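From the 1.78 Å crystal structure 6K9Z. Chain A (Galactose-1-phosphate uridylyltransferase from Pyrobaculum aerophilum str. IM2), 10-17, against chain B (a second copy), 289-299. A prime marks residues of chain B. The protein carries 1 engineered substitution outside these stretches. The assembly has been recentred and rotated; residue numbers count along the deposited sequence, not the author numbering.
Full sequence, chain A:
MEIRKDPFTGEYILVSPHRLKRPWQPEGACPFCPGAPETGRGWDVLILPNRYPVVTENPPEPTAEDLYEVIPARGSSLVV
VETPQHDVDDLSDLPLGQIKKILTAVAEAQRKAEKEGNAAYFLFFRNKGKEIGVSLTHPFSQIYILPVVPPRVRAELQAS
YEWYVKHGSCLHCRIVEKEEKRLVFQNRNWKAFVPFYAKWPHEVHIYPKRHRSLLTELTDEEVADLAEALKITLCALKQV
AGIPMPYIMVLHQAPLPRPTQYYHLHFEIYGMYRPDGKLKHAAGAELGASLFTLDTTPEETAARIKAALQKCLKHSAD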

ATOM      1  N   GLY A  10      -4.828 -11.164  -7.376  1.00 23.73           N
ATOM      2  CA  GLY A  10      -5.995 -11.554  -6.554  1.00 24.36           C
ATOM      3  C   GLY A  10      -6.515 -10.402  -5.728  1.00 25.47           C
ATOM      4  O   GLY A  10      -7.408 -10.596  -4.855  1.00 27.31           O
ATOM      5  N   GLU A  11      -5.997  -9.188  -5.897  1.00 23.49           N
ATOM      6  CA  GLU A  11      -6.556  -8.091  -5.106  1.00 22.88           C
ATOM      7  C   GLU A  11      -7.946  -7.744  -5.627  1.00 21.05           C
ATOM      8  O   GLU A  11      -8.213  -7.866  -6.819  1.00 20.29           O
ATOM      9  CB  GLU A  11      -5.628  -6.886  -5.145  1.00 23.27           C
ATOM     10  CG  GLU A  11      -4.330  -7.198  -4.445  1.00 25.34           C
ATOM     11  CD  GLU A  11      -3.209  -6.226  -4.785  1.00 26.72           C
ATOM     12  OE1 GLU A  11      -3.041  -5.937  -5.970  1.00 25.65           O
ATOM     13  OE2 GLU A  11      -2.493  -5.838  -3.862  1.00 28.95           O
ATOM     14  N   TYR A  12      -8.774  -7.210  -4.736  1.00 20.94           N
ATOM     15  CA  TYR A  12     -10.134  -6.761  -5.066  1.00 19.72           C
ATOM     16  C   TYR A  12     -10.181  -5.266  -5.163  1.00 18.94           C
ATOM     17  O   TYR A  12      -9.599  -4.560  -4.354  1.00 19.42           O
ATOM     18  CB  TYR A  12     -11.133  -7.234  -4.001  1.00 20.38           C
ATOM     19  CG  TYR A  12     -11.216  -8.729  -3.925  1.00 21.61           C
ATOM     20  CD1 TYR A  12     -11.761  -9.521  -4.936  1.00 21.58           C
ATOM     21  CD2 TYR A  12     -10.691  -9.354  -2.830  1.00 23.15           C
ATOM     22  CE1 TYR A  12     -11.766 -10.899  -4.850  1.00 23.39           C
ATOM     23  CE2 TYR A  12     -10.748 -10.725  -2.686  1.00 25.18           C
ATOM     24  CZ  TYR A  12     -11.255 -11.495  -3.711  1.00 24.59           C
ATOM     25  OH  TYR A  12     -11.209 -12.806  -3.420  1.00 27.70           O
ATOM     26  N   ILE A  13     -10.963  -4.770  -6.121  1.00 18.47           N
ATOM     27  CA  ILE A  13     -11.265  -3.332  -6.225  1.00 17.89           C
ATOM     28  C   ILE A  13     -12.782  -3.165  -6.059  1.00 19.01           C
ATOM     29  O   ILE A  13     -13.557  -3.719  -6.879  1.00 18.17           O
ATOM     30  CB  ILE A  13     -10.748  -2.735  -7.549  1.00 18.08           C
ATOM     31  CG1 ILE A  13      -9.283  -3.153  -7.797  1.00 18.15           C
ATOM     32  CG2 ILE A  13     -10.902  -1.227  -7.563  1.00 18.28           C
ATOM     33  CD1 ILE A  13      -9.118  -4.447  -8.573  1.00 18.37           C
ATOM     34  N   LEU A  14     -13.164  -2.298  -5.128  1.00 20.29           N
ATOM     35  CA  LEU A  14     -14.582  -1.922  -4.893  1.00 21.45           C
ATOM     36  C   LEU A  14     -14.868  -0.740  -5.797  1.00 21.10           C
ATOM     37  O   LEU A  14     -14.464   0.414  -5.498  1.00 19.90           O
ATOM     38  CB  LEU A  14     -14.833  -1.638  -3.399  1.00 23.71           C
ATOM     39  CG  LEU A  14     -14.177  -2.581  -2.395  1.00 26.57           C
ATOM     40  CD1 LEU A  14     -14.411  -2.131  -0.950  1.00 28.10           C
ATOM     41  CD2 LEU A  14     -14.592  -4.023  -2.559  1.00 28.09           C
ATOM     42  N   VAL A  15     -15.470  -1.009  -6.962  1.00 21.44           N
ATOM     43  CA  VAL A  15     -15.749   0.046  -7.976  1.00 23.78           C
ATOM     44  C   VAL A  15     -17.159   0.591  -7.681  1.00 27.47           C
ATOM     45  O   VAL A  15     -18.089  -0.209  -7.823  1.00 27.42           O
ATOM     46  CB  VAL A  15     -15.622  -0.538  -9.399  1.00 23.18           C
ATOM     47  CG1 VAL A  15     -15.906   0.523 -10.443  1.00 24.49           C
ATOM     48  CG2 VAL A  15     -14.247  -1.135  -9.625  1.00 21.44           C
ATOM     49  N   SER A  16     -17.317   1.791  -7.132  1.00 32.12           N
ATOM     50  CA  SER A  16     -18.644   2.283  -6.626  1.00 38.08           C
ATOM     51  C   SER A  16     -18.760   3.715  -7.022  1.00 41.94           C
ATOM     52  O   SER A  16     -18.409   4.568  -6.219  1.00 39.77           O
ATOM     53  CB  SER A  16     -18.819   2.188  -5.150  1.00 41.51           C
ATOM     54  OG  SER A  16     -17.598   2.522  -4.484  1.00 44.25           O
ATOM     55  N   PRO A  17     -19.150   3.940  -8.299  1.00 47.66           N
ATOM     56  CA  PRO A  17     -19.355   5.283  -8.866  1.00 52.67           C
ATOM     57  C   PRO A  17     -20.686   5.979  -8.526  1.00 58.14           C
ATOM     58  O   PRO A  17     -20.601   6.935  -7.770  1.00 65.40           O
ATOM     59  CB  PRO A  17     -19.300   5.008 -10.374  1.00 53.64           C
ATOM     60  CG  PRO A  17     -19.882   3.607 -10.506  1.00 52.44           C
ATOM     61  CD  PRO A  17     -19.349   2.865  -9.293  1.00 48.17           C
TER
ATOM     62  N   ALA B 289      -5.320  -3.641   4.462  1.00 17.39           N
ATOM     63  CA  ALA B 289      -6.132  -4.793   4.030  1.00 17.53           C
ATOM     64  C   ALA B 289      -5.839  -5.214   2.578  1.00 17.20           C
ATOM     65  O   ALA B 289      -6.370  -6.219   2.115  1.00 17.48           O
ATOM     66  CB  ALA B 289      -7.559  -4.476   4.263  1.00 18.40           C
ATOM     67  N   SER B 290      -5.043  -4.429   1.849  1.00 17.37           N
ATOM     68  CA  SER B 290      -4.870  -4.610   0.378  1.00 17.13           C
ATOM     69  C   SER B 290      -6.232  -4.622  -0.288  1.00 16.96           C
ATOM     70  O   SER B 290      -6.425  -5.384  -1.277  1.00 17.48           O
ATOM     71  CB  SER B 290      -4.040  -5.812  -0.052  1.00 17.36           C
ATOM     72  OG  SER B 290      -2.766  -5.716   0.532  1.00 18.78           O
ATOM     73  N   LEU B 291      -7.118  -3.733   0.153  1.00 17.45           N
ATOM     74  CA  LEU B 291      -8.427  -3.451  -0.457  1.00 18.40           C
ATOM     75  C   LEU B 291      -8.417  -2.057  -1.082  1.00 18.79           C
ATOM     76  O   LEU B 291      -7.971  -1.123  -0.425  1.00 18.48           O
ATOM     77  CB  LEU B 291      -9.536  -3.375   0.582  1.00 20.85           C
ATOM     78  CG  LEU B 291     -10.296  -4.624   0.927  1.00 22.85           C
ATOM     79  CD1 LEU B 291     -11.424  -4.213   1.867  1.00 23.81           C
ATOM     80  CD2 LEU B 291     -10.830  -5.392  -0.262  1.00 22.87           C
ATOM     81  N   PHE B 292      -8.963  -1.911  -2.298  1.00 19.56           N
ATOM     82  CA  PHE B 292      -8.890  -0.643  -3.070  1.00 19.13           C
ATOM     83  C   PHE B 292     -10.297  -0.240  -3.473  1.00 20.21           C
ATOM     84  O   PHE B 292     -11.152  -1.122  -3.618  1.00 21.12           O
ATOM     85  CB  PHE B 292      -7.970  -0.900  -4.272  1.00 18.46           C
ATOM     86  CG  PHE B 292      -6.630  -1.422  -3.849  1.00 18.94           C
ATOM     87  CD1 PHE B 292      -5.621  -0.536  -3.480  1.00 18.70           C
ATOM     88  CD2 PHE B 292      -6.361  -2.785  -3.848  1.00 19.03           C
ATOM     89  CE1 PHE B 292      -4.356  -0.996  -3.109  1.00 18.49           C
ATOM     90  CE2 PHE B 292      -5.103  -3.251  -3.457  1.00 18.83           C
ATOM     91  CZ  PHE B 292      -4.109  -2.354  -3.087  1.00 18.43           C
ATOM     92  N   THR B 293     -10.551   1.058  -3.554  1.00 21.33           N
ATOM     93  CA  THR B 293     -11.857   1.652  -3.890  1.00 24.01           C
ATOM     94  C   THR B 293     -11.669   2.657  -5.040  1.00 24.38           C
ATOM     95  O   THR B 293     -10.686   3.395  -5.020  1.00 22.41           O
ATOM     96  CB  THR B 293     -12.487   2.298  -2.649  1.00 26.13           C
ATOM     97  OG1 THR B 293     -11.727   3.415  -2.191  1.00 26.42           O
ATOM     98  CG2 THR B 293     -12.533   1.319  -1.494  1.00 25.82           C
ATOM     99  N   LEU B 294     -12.618   2.682  -5.973  1.00 25.48           N
ATOM    100  CA  LEU B 294     -12.642   3.653  -7.101  1.00 27.08           C
ATOM    101  C   LEU B 294     -13.993   4.327  -7.054  1.00 29.48           C
ATOM    102  O   LEU B 294     -14.988   3.602  -6.920  1.00 29.96           O
ATOM    103  CB  LEU B 294     -12.490   2.906  -8.421  1.00 27.04           C
ATOM    104  CG  LEU B 294     -11.100   2.496  -8.857  1.00 25.64           C
ATOM    105  CD1 LEU B 294     -11.168   1.939 -10.262  1.00 26.11           C
ATOM    106  CD2 LEU B 294     -10.122   3.666  -8.757  1.00 25.88           C
ATOM    107  N   ASP B 295     -14.081   5.653  -7.158  1.00 29.90           N
ATOM    108  CA  ASP B 295     -15.379   6.345  -7.136  1.00 33.38           C
ATOM    109  C   ASP B 295     -15.818   6.657  -8.576  1.00 31.91           C
ATOM    110  O   ASP B 295     -16.789   7.339  -8.720  1.00 32.84           O
ATOM    111  CB  ASP B 295     -15.298   7.572  -6.236  1.00 37.64           C
ATOM    112  CG  ASP B 295     -14.254   8.578  -6.700  1.00 40.16           C
ATOM    113  OD1 ASP B 295     -13.763   8.438  -7.841  1.00 40.83           O
ATOM    114  OD2 ASP B 295     -13.977   9.530  -5.923  1.00 45.88           O
ATOM    115  N   THR B 296     -15.026   6.235  -9.549  1.00 29.46           N
ATOM    116  CA  THR B 296     -15.260   6.365 -11.010  1.00 29.73           C
ATOM    117  C   THR B 296     -14.912   5.067 -11.720  1.00 27.32           C
ATOM    118  O   THR B 296     -13.911   4.472 -11.351  1.00 26.30           O
ATOM    119  CB  THR B 296     -14.408   7.519 -11.561  1.00 30.18           C
ATOM    120  OG1 THR B 296     -14.705   8.666 -10.758  1.00 31.55           O
ATOM    121  CG2 THR B 296     -14.759   7.837 -12.994  1.00 30.73           C
ATOM    122  N   THR B 297     -15.646   4.636 -12.745  1.00 26.97           N
ATOM    123  CA  THR B 297     -15.267   3.374 -13.409  1.00 25.88           C
ATOM    124  C   THR B 297     -13.929   3.539 -14.137  1.00 25.27           C
ATOM    125  O   THR B 297     -13.624   4.634 -14.608  1.00 25.14           O
ATOM    126  CB  THR B 297     -16.327   2.855 -14.375  1.00 27.05           C
ATOM    127  OG1 THR B 297     -16.484   3.773 -15.470  1.00 26.64           O
ATOM    128  CG2 THR B 297     -17.655   2.578 -13.686  1.00 28.72           C
ATOM    129  N   PRO B 298     -13.151   2.460 -14.316  1.00 24.73           N
ATOM    130  CA  PRO B 298     -11.990   2.466 -15.221  1.00 24.31           C
ATOM    131  C   PRO B 298     -12.333   2.911 -16.660  1.00 24.68           C
ATOM    132  O   PRO B 298     -11.533   3.489 -17.405  1.00 25.46           O
ATOM    133  CB  PRO B 298     -11.496   1.019 -15.183  1.00 23.94           C
ATOM    134  CG  PRO B 298     -11.816   0.587 -13.735  1.00 24.11           C
ATOM    135  CD  PRO B 298     -13.170   1.224 -13.488  1.00 25.95           C
ATOM    136  N   GLU B 299     -13.534   2.557 -17.078  1.00 25.21           N
ATOM    137  CA  GLU B 299     -13.968   2.880 -18.451  1.00 25.92           C
ATOM    138  C   GLU B 299     -14.089   4.441 -18.556  1.00 27.22           C
ATOM    139  O   GLU B 299     -13.758   5.002 -19.634  1.00 28.82           O
ATOM    140  CB  GLU B 299     -15.245   2.103 -18.782  1.00 27.29           C
ATOM    141  CG  GLU B 299     -15.042   0.587 -18.809  1.00 26.91           C
ATOM    142  CD  GLU B 299     -14.898  -0.069 -17.422  1.00 25.95           C
ATOM    143  OE1 GLU B 299     -15.616   0.368 -16.477  1.00 25.73           O
ATOM    144  OE2 GLU B 299     -14.046  -0.977 -17.309  1.00 25.28           O
TER

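Strand 12-15 of chain A and strand 291-294 of chain B run side by side as parallel β-strands, extending a sheet across the boundary between the two copies. In the parallel pattern, Leu14 and Leu294′ each reach the other stretch through both backbone groups. Leu14 N donates to Phe292′ O (2.8 Å) and Leu14 O accepts from Leu294′ N (3.0 Å); Leu294′ O then accepts from Ser16 N (3.0 Å), just past the strand. All three are close to linear. At the start of the ladder the strands lie farther apart, and the bond from Phe292′ N to Tyr12 O is weak at 3.4 Å.

Polarised CA-H groups supplement the ladder: Ile13 CA lies 3.4 Å from Phe292′ O, and Thr293′ CA 3.3 Å from Leu14 O. Pro17, which has no amide hydrogen to donate, still brings its CA within 3.3 Å of Asp295′ O.

Side chains alternate between the faces. Ile13, Val15, Phe292′ and Leu294′ share one, where the β-branched Ile13 and Val15 favour an extended backbone and the apolar Phe292′ and Leu294′ suit burial; Ile13 CG2 meets Leu294′ CG at 3.9 Å, and Val15 CG1 reaches Pro298′ CD at 4.2 Å. The other face carries Leu14 beside Thr293′, whose methyl CG2 lies 4.0 Å from Leu14 CD1 while its hydroxyl is hydrogen-bonded elsewhere in the structure. Glu11 OE2 approaches the Phe292′ ring edge, 3.7 Å from CE2, where the ring hydrogens are slightly positive.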